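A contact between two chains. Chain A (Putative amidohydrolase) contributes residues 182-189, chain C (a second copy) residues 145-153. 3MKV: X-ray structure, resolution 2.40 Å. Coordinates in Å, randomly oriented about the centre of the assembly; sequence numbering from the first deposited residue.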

ATOM      1  N   ARG A 182      -8.307 -16.558  15.215  1.00 47.70           N
ATOM      2  CA  ARG A 182      -9.585 -15.884  15.385  1.00 42.24           C
ATOM      3  C   ARG A 182     -10.343 -15.849  14.058  1.00 42.30           C
ATOM      4  O   ARG A 182     -11.562 -16.037  14.025  1.00 43.13           O
ATOM      5  N   GLU A 183      -9.611 -15.646  12.969  1.00 35.92           N
ATOM      6  CA  GLU A 183     -10.181 -15.702  11.619  1.00 39.54           C
ATOM      7  C   GLU A 183     -10.745 -17.076  11.250  1.00 43.57           C
ATOM      8  O   GLU A 183     -11.858 -17.176  10.727  1.00 46.50           O
ATOM      9  N   GLU A 184      -9.981 -18.131  11.518  1.00 40.14           N
ATOM     10  CA  GLU A 184     -10.422 -19.470  11.187  1.00 42.09           C
ATOM     11  C   GLU A 184     -11.660 -19.825  11.999  1.00 43.81           C
ATOM     12  O   GLU A 184     -12.617 -20.410  11.485  1.00 44.78           O
ATOM     13  N   LEU A 185     -11.640 -19.468  13.277  1.00 42.56           N
ATOM     14  CA  LEU A 185     -12.777 -19.716  14.136  1.00 45.48           C
ATOM     15  C   LEU A 185     -14.028 -18.942  13.675  1.00 45.61           C
ATOM     16  O   LEU A 185     -15.126 -19.499  13.641  1.00 42.48           O
ATOM     17  N   GLN A 186     -13.871 -17.671  13.312  1.00 44.56           N
ATOM     18  CA  GLN A 186     -15.030 -16.893  12.867  1.00 49.38           C
ATOM     19  C   GLN A 186     -15.569 -17.466  11.562  1.00 47.47           C
ATOM     20  O   GLN A 186     -16.773 -17.395  11.299  1.00 47.27           O
ATOM     21  N   MET A 187     -14.680 -18.043  10.757  1.00 44.56           N
ATOM     22  CA  MET A 187     -15.086 -18.622   9.486  1.00 41.64           C
ATOM     23  C   MET A 187     -15.774 -19.990   9.667  1.00 48.67           C
ATOM     24  O   MET A 187     -16.372 -20.521   8.722  1.00 45.12           O
ATOM     25  N   GLY A 188     -15.700 -20.540  10.883  1.00 49.94           N
ATOM     26  CA  GLY A 188     -16.455 -21.749  11.245  1.00 43.69           C
ATOM     27  C   GLY A 188     -15.675 -23.019  11.567  1.00 43.77           C
ATOM     28  O   GLY A 188     -16.267 -24.090  11.676  1.00 40.35           O
ATOM     29  N   ALA A 189     -14.352 -22.918  11.703  1.00 44.71           N
ATOM     30  CA  ALA A 189     -13.526 -24.075  12.108  1.00 45.55           C
ATOM     31  C   ALA A 189     -14.030 -24.744  13.388  1.00 49.02           C
ATOM     32  O   ALA A 189     -14.376 -24.064  14.355  1.00 50.90           O
TER
ATOM     33  N   PRO C 145     -18.744  -6.804  12.735  1.00 53.41           N
ATOM     34  CA  PRO C 145     -19.952  -6.778  11.891  1.00 55.34           C
ATOM     35  C   PRO C 145     -19.891  -7.740  10.698  1.00 55.76           C
ATOM     36  O   PRO C 145     -20.902  -8.005  10.046  1.00 53.98           O
ATOM     37  N   ARG C 146     -18.709  -8.270  10.436  1.00 55.64           N
ATOM     38  CA  ARG C 146     -18.501  -9.132   9.293  1.00 54.97           C
ATOM     39  C   ARG C 146     -19.275 -10.448   9.345  1.00 57.19           C
ATOM     40  O   ARG C 146     -19.271 -11.153  10.356  1.00 59.50           O
ATOM     41  N   ALA C 147     -19.948 -10.753   8.236  1.00 57.62           N
ATOM     42  CA  ALA C 147     -20.696 -11.994   8.071  1.00 56.40           C
ATOM     43  C   ALA C 147     -19.721 -13.153   7.881  1.00 53.69           C
ATOM     44  O   ALA C 147     -18.535 -12.934   7.661  1.00 57.63           O
ATOM     45  N   ARG C 148     -20.228 -14.378   7.938  1.00 55.55           N
ATOM     46  CA  ARG C 148     -19.399 -15.560   7.776  1.00 54.35           C
ATOM     47  C   ARG C 148     -19.407 -16.086   6.356  1.00 52.30           C
ATOM     48  O   ARG C 148     -20.441 -16.378   5.795  1.00 48.81           O
ATOM     49  N   SER C 149     -18.214 -16.207   5.801  1.00 48.34           N
ATOM     50  CA  SER C 149     -17.988 -16.685   4.455  1.00 50.26           C
ATOM     51  C   SER C 149     -16.600 -17.290   4.399  1.00 49.05           C
ATOM     52  O   SER C 149     -16.070 -17.699   5.408  1.00 46.49           O
ATOM     53  N   ASP C 150     -16.038 -17.383   3.206  1.00 49.36           N
ATOM     54  CA  ASP C 150     -14.701 -17.926   3.034  1.00 49.16           C
ATOM     55  C   ASP C 150     -13.601 -16.872   2.877  1.00 51.86           C
ATOM     56  O   ASP C 150     -12.488 -17.184   2.517  1.00 52.18           O
ATOM     57  N   TYR C 151     -13.929 -15.620   3.134  1.00 47.19           N
ATOM     58  CA  TYR C 151     -12.949 -14.556   3.066  1.00 52.06           C
ATOM     59  C   TYR C 151     -13.234 -13.549   4.160  1.00 54.85           C
ATOM     60  O   TYR C 151     -14.345 -13.487   4.644  1.00 54.67           O
ATOM     61  N   MET C 152     -12.233 -12.769   4.552  1.00 49.02           N
ATOM     62  CA  MET C 152     -12.436 -11.722   5.549  1.00 56.47           C
ATOM     63  C   MET C 152     -12.289 -10.361   4.878  1.00 56.79           C
ATOM     64  O   MET C 152     -11.169  -9.917   4.617  1.00 55.56           O
ATOM     65  N   PRO C 153     -13.412  -9.691   4.583  1.00 55.48           N
ATOM     66  CA  PRO C 153     -13.265  -8.294   4.185  1.00 58.32           C
ATOM     67  C   PRO C 153     -12.671  -7.518   5.352  1.00 63.58           C
ATOM     68  O   PRO C 153     -12.803  -7.942   6.503  1.00 59.08           O
TER

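This contact joins the last turn of a helix in chain A to an irregular stretch of chain C. The two segments bury 442 Å² between them, both sides summed. By CA atoms, the nearest pair in the register is M187(A) and R148(C), 5.6 Å apart. Q186(A), M187(A), R148(C) and M152(C) supply most of the covered area.

The direct hydrogen bonds all come from R148(C). Its CA-to-CB bond points sideways, but the end of the side chain comes nearer to chain A. Chi1 and chi2 are both t, and chi3 turns to m. NE of R148(C) donates to the backbone O of Q186(A) at 2.8 Å, with an N-H...O angle of 152°. NH2 of R148(C) makes a second, weak bond to the same Q186(A) O at 3.2 Å and 132°. The carbonyl sits at the edge of the guanidinium, near its plane, and takes two donors. Carbonyls in the last turn of a helix lack the usual amide partners further along the chain, so they are common sites for such donors.

G188(A) lies over one face of the same guanidinium. Its CA is 3.7 Å from CZ of R148(C). G188(A) leaves the helix with positive phi. In this Schellman motif G188(A) N bonds to L185(A) O at 3.0 Å and A189(A) N to E184(A) O at 3.1 Å. A CB here would point toward chain C, 3.6 Å from NH1 of R148(C). It would also be jammed against the carbonyl O of M187(A), which by itself calls for glycine.

The apolar part centres on M152(C). Its CA-to-CB bond points toward chain A, and its three chi angles are all m. SD of M152(C) packs 3.6 Å from CG of Q186(A) and 4.1 Å from CG of M187(A). The side chain of E183(A), with rotamer m, t, reaches the same methionine more loosely: its OE1 is 4.2 Å from CG of M152(C). That OE1 is hydrogen-bonded elsewhere in the structure.

M187(A) has chi angles m, t and m. Its CA-to-CB bond points away overall, yet the side chain runs along the backbone of chain C. CG of M187(A) is 3.2 Å from O of S149(C), and SD of M187(A) is 3.8 Å from C of D150(C). Both contacting atoms, S149(C) O and D150(C) C, are main chain; the CA-to-CB bonds of the two residues point away.

Q186(A) starts sideways, with chi1 between wells at 96° and chi2 p. Its end comes nearer to chain C. OE1 of Q186(A) is 3.8 Å from O of A147(C), and its NE2 is 4.4 Å from N of S149(C). These are packing contacts; neither pair is a hydrogen bond.

One water links the two backbones. The water O lies 2.5 Å from O of M187(A) and 2.9 Å from O of S149(C), and donates to both. Two carbonyl oxygens cannot hydrogen-bond to each other, since both are acceptors; the water supplies a proton to each.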

ATOM      1  CB  ARG A 182      -9.385 -14.480  15.964  1.00 47.34           C
ATOM      2  CG  ARG A 182      -8.968 -14.485  17.438  1.00 37.96           C
ATOM      3  CD  ARG A 182      -8.581 -13.085  17.909  1.00 39.12           C
ATOM      4  NE  ARG A 182      -8.217 -13.081  19.318  1.00 43.54           N
ATOM      5  CZ  ARG A 182      -7.674 -12.055  19.961  1.00 43.99           C
ATOM      6  NH1 ARG A 182      -7.442 -10.910  19.335  1.00 42.78           N
ATOM      7  NH2 ARG A 182      -7.390 -12.168  21.247  1.00 46.22           N
ATOM      8  CB  GLU A 183      -9.137 -15.260  10.580  1.00 35.77           C
ATOM      9  CG  GLU A 183      -8.709 -13.804  10.780  1.00 48.79           C
ATOM     10  CD  GLU A 183      -7.673 -13.341   9.781  1.00 52.73           C
ATOM     11  OE1 GLU A 183      -7.396 -14.092   8.830  1.00 56.51           O
ATOM     12  OE2 GLU A 183      -7.131 -12.224   9.953  1.00 65.10           O
ATOM     13  CB  GLU A 184      -9.305 -20.503  11.426  1.00 39.12           C
ATOM     14  CG  GLU A 184      -8.091 -20.372  10.505  1.00 42.89           C
ATOM     15  CD  GLU A 184      -8.454 -20.329   9.025  1.00 57.19           C
ATOM     16  OE1 GLU A 184      -9.233 -21.196   8.569  1.00 58.05           O
ATOM     17  OE2 GLU A 184      -7.950 -19.427   8.316  1.00 53.38           O
ATOM     18  CB  LEU A 185     -12.423 -19.380  15.587  1.00 50.83           C
ATOM     19  CG  LEU A 185     -11.430 -20.313  16.294  1.00 48.28           C
ATOM     20  CD1 LEU A 185     -11.051 -19.780  17.658  1.00 43.01           C
ATOM     21  CD2 LEU A 185     -12.026 -21.696  16.431  1.00 48.44           C
ATOM     22  CB  GLN A 186     -14.714 -15.392  12.715  1.00 48.41           C
ATOM     23  CG  GLN A 186     -14.363 -14.951  11.301  1.00 60.33           C
ATOM     24  CD  GLN A 186     -15.581 -14.701  10.386  1.00 63.87           C
ATOM     25  OE1 GLN A 186     -16.497 -13.941  10.721  1.00 48.13           O
ATOM     26  NE2 GLN A 186     -15.564 -15.319   9.204  1.00 61.82           N
ATOM     27  CB  MET A 187     -13.915 -18.672   8.490  1.00 39.85           C
ATOM     28  CG  MET A 187     -13.776 -17.383   7.651  1.00 41.18           C
ATOM     29  SD  MET A 187     -12.438 -17.277   6.422  1.00 32.55           S
ATOM     30  CE  MET A 187     -11.026 -17.775   7.382  1.00 41.84           C
ATOM     31  CB  ALA A 189     -12.078 -23.653  12.293  1.00 40.54           C
TER
ATOM     32  CB  PRO C 145     -19.989  -5.336  11.390  1.00 51.99           C
ATOM     33  CG  PRO C 145     -18.544  -4.933  11.348  1.00 58.66           C
ATOM     34  CD  PRO C 145     -17.876  -5.636  12.508  1.00 50.17           C
ATOM     35  CB  ARG C 146     -17.009  -9.361   9.099  1.00 50.69           C
ATOM     36  CG  ARG C 146     -16.331  -8.105   8.634  1.00 52.81           C
ATOM     37  CD  ARG C 146     -14.845  -8.284   8.494  1.00 53.72           C
ATOM     38  NE  ARG C 146     -14.211  -8.496   9.783  1.00 51.80           N
ATOM     39  CZ  ARG C 146     -12.899  -8.459   9.965  1.00 45.71           C
ATOM     40  NH1 ARG C 146     -12.105  -8.210   8.931  1.00 46.75           N
ATOM     41  NH2 ARG C 146     -12.385  -8.677  11.170  1.00 52.87           N
ATOM     42  CB  ALA C 147     -21.655 -11.889   6.867  1.00 47.24           C
ATOM     43  CB  ARG C 148     -19.838 -16.666   8.730  1.00 53.29           C
ATOM     44  CG  ARG C 148     -19.257 -18.019   8.399  1.00 54.30           C
ATOM     45  CD  ARG C 148     -19.654 -19.084   9.383  1.00 54.27           C
ATOM     46  NE  ARG C 148     -19.088 -18.848  10.700  1.00 65.45           N
ATOM     47  CZ  ARG C 148     -19.370 -19.564  11.777  1.00 63.42           C
ATOM     48  NH1 ARG C 148     -20.212 -20.576  11.701  1.00 52.81           N
ATOM     49  NH2 ARG C 148     -18.808 -19.269  12.928  1.00 55.97           N
ATOM     50  CB  SER C 149     -18.124 -15.567   3.434  1.00 51.99           C
ATOM     51  OG  SER C 149     -18.274 -16.089   2.134  1.00 53.41           O
ATOM     52  CB  ASP C 150     -14.659 -18.987   1.931  1.00 43.82           C
ATOM     53  CG  ASP C 150     -15.134 -18.480   0.610  1.00 50.50           C
ATOM     54  OD1 ASP C 150     -15.737 -17.408   0.554  1.00 60.84           O
ATOM     55  OD2 ASP C 150     -14.908 -19.171  -0.381  1.00 49.35           O
ATOM     56  CB  TYR C 151     -12.979 -13.879   1.703  1.00 51.26           C
ATOM     57  CG  TYR C 151     -14.249 -13.126   1.429  1.00 51.90           C
ATOM     58  CD1 TYR C 151     -14.312 -11.759   1.575  1.00 59.04           C
ATOM     59  CD2 TYR C 151     -15.389 -13.787   1.036  1.00 54.23           C
ATOM     60  CE1 TYR C 151     -15.463 -11.083   1.331  1.00 53.31           C
ATOM     61  CE2 TYR C 151     -16.536 -13.118   0.793  1.00 50.19           C
ATOM     62  CZ  TYR C 151     -16.572 -11.768   0.939  1.00 55.50           C
ATOM     63  OH  TYR C 151     -17.730 -11.094   0.696  1.00 58.26           O
ATOM     64  CB  MET C 152     -11.393 -11.816   6.688  1.00 60.94           C
ATOM     65  CG  MET C 152     -11.228 -13.187   7.368  1.00 54.57           C
ATOM     66  SD  MET C 152     -12.482 -13.573   8.613  1.00 44.85           S
ATOM     67  CE  MET C 152     -12.724 -11.956   9.330  1.00 37.99           C
ATOM     68  CB  PRO C 153     -14.706  -7.840   3.925  1.00 58.79           C
ATOM     69  CG  PRO C 153     -15.571  -8.843   4.632  1.00 58.91           C
ATOM     70  CD  PRO C 153     -14.813 -10.135   4.600  1.00 54.93           C
TER
HETATM   71  O   HOH W   1     -17.165 -20.221   6.346  1.00 54.83           O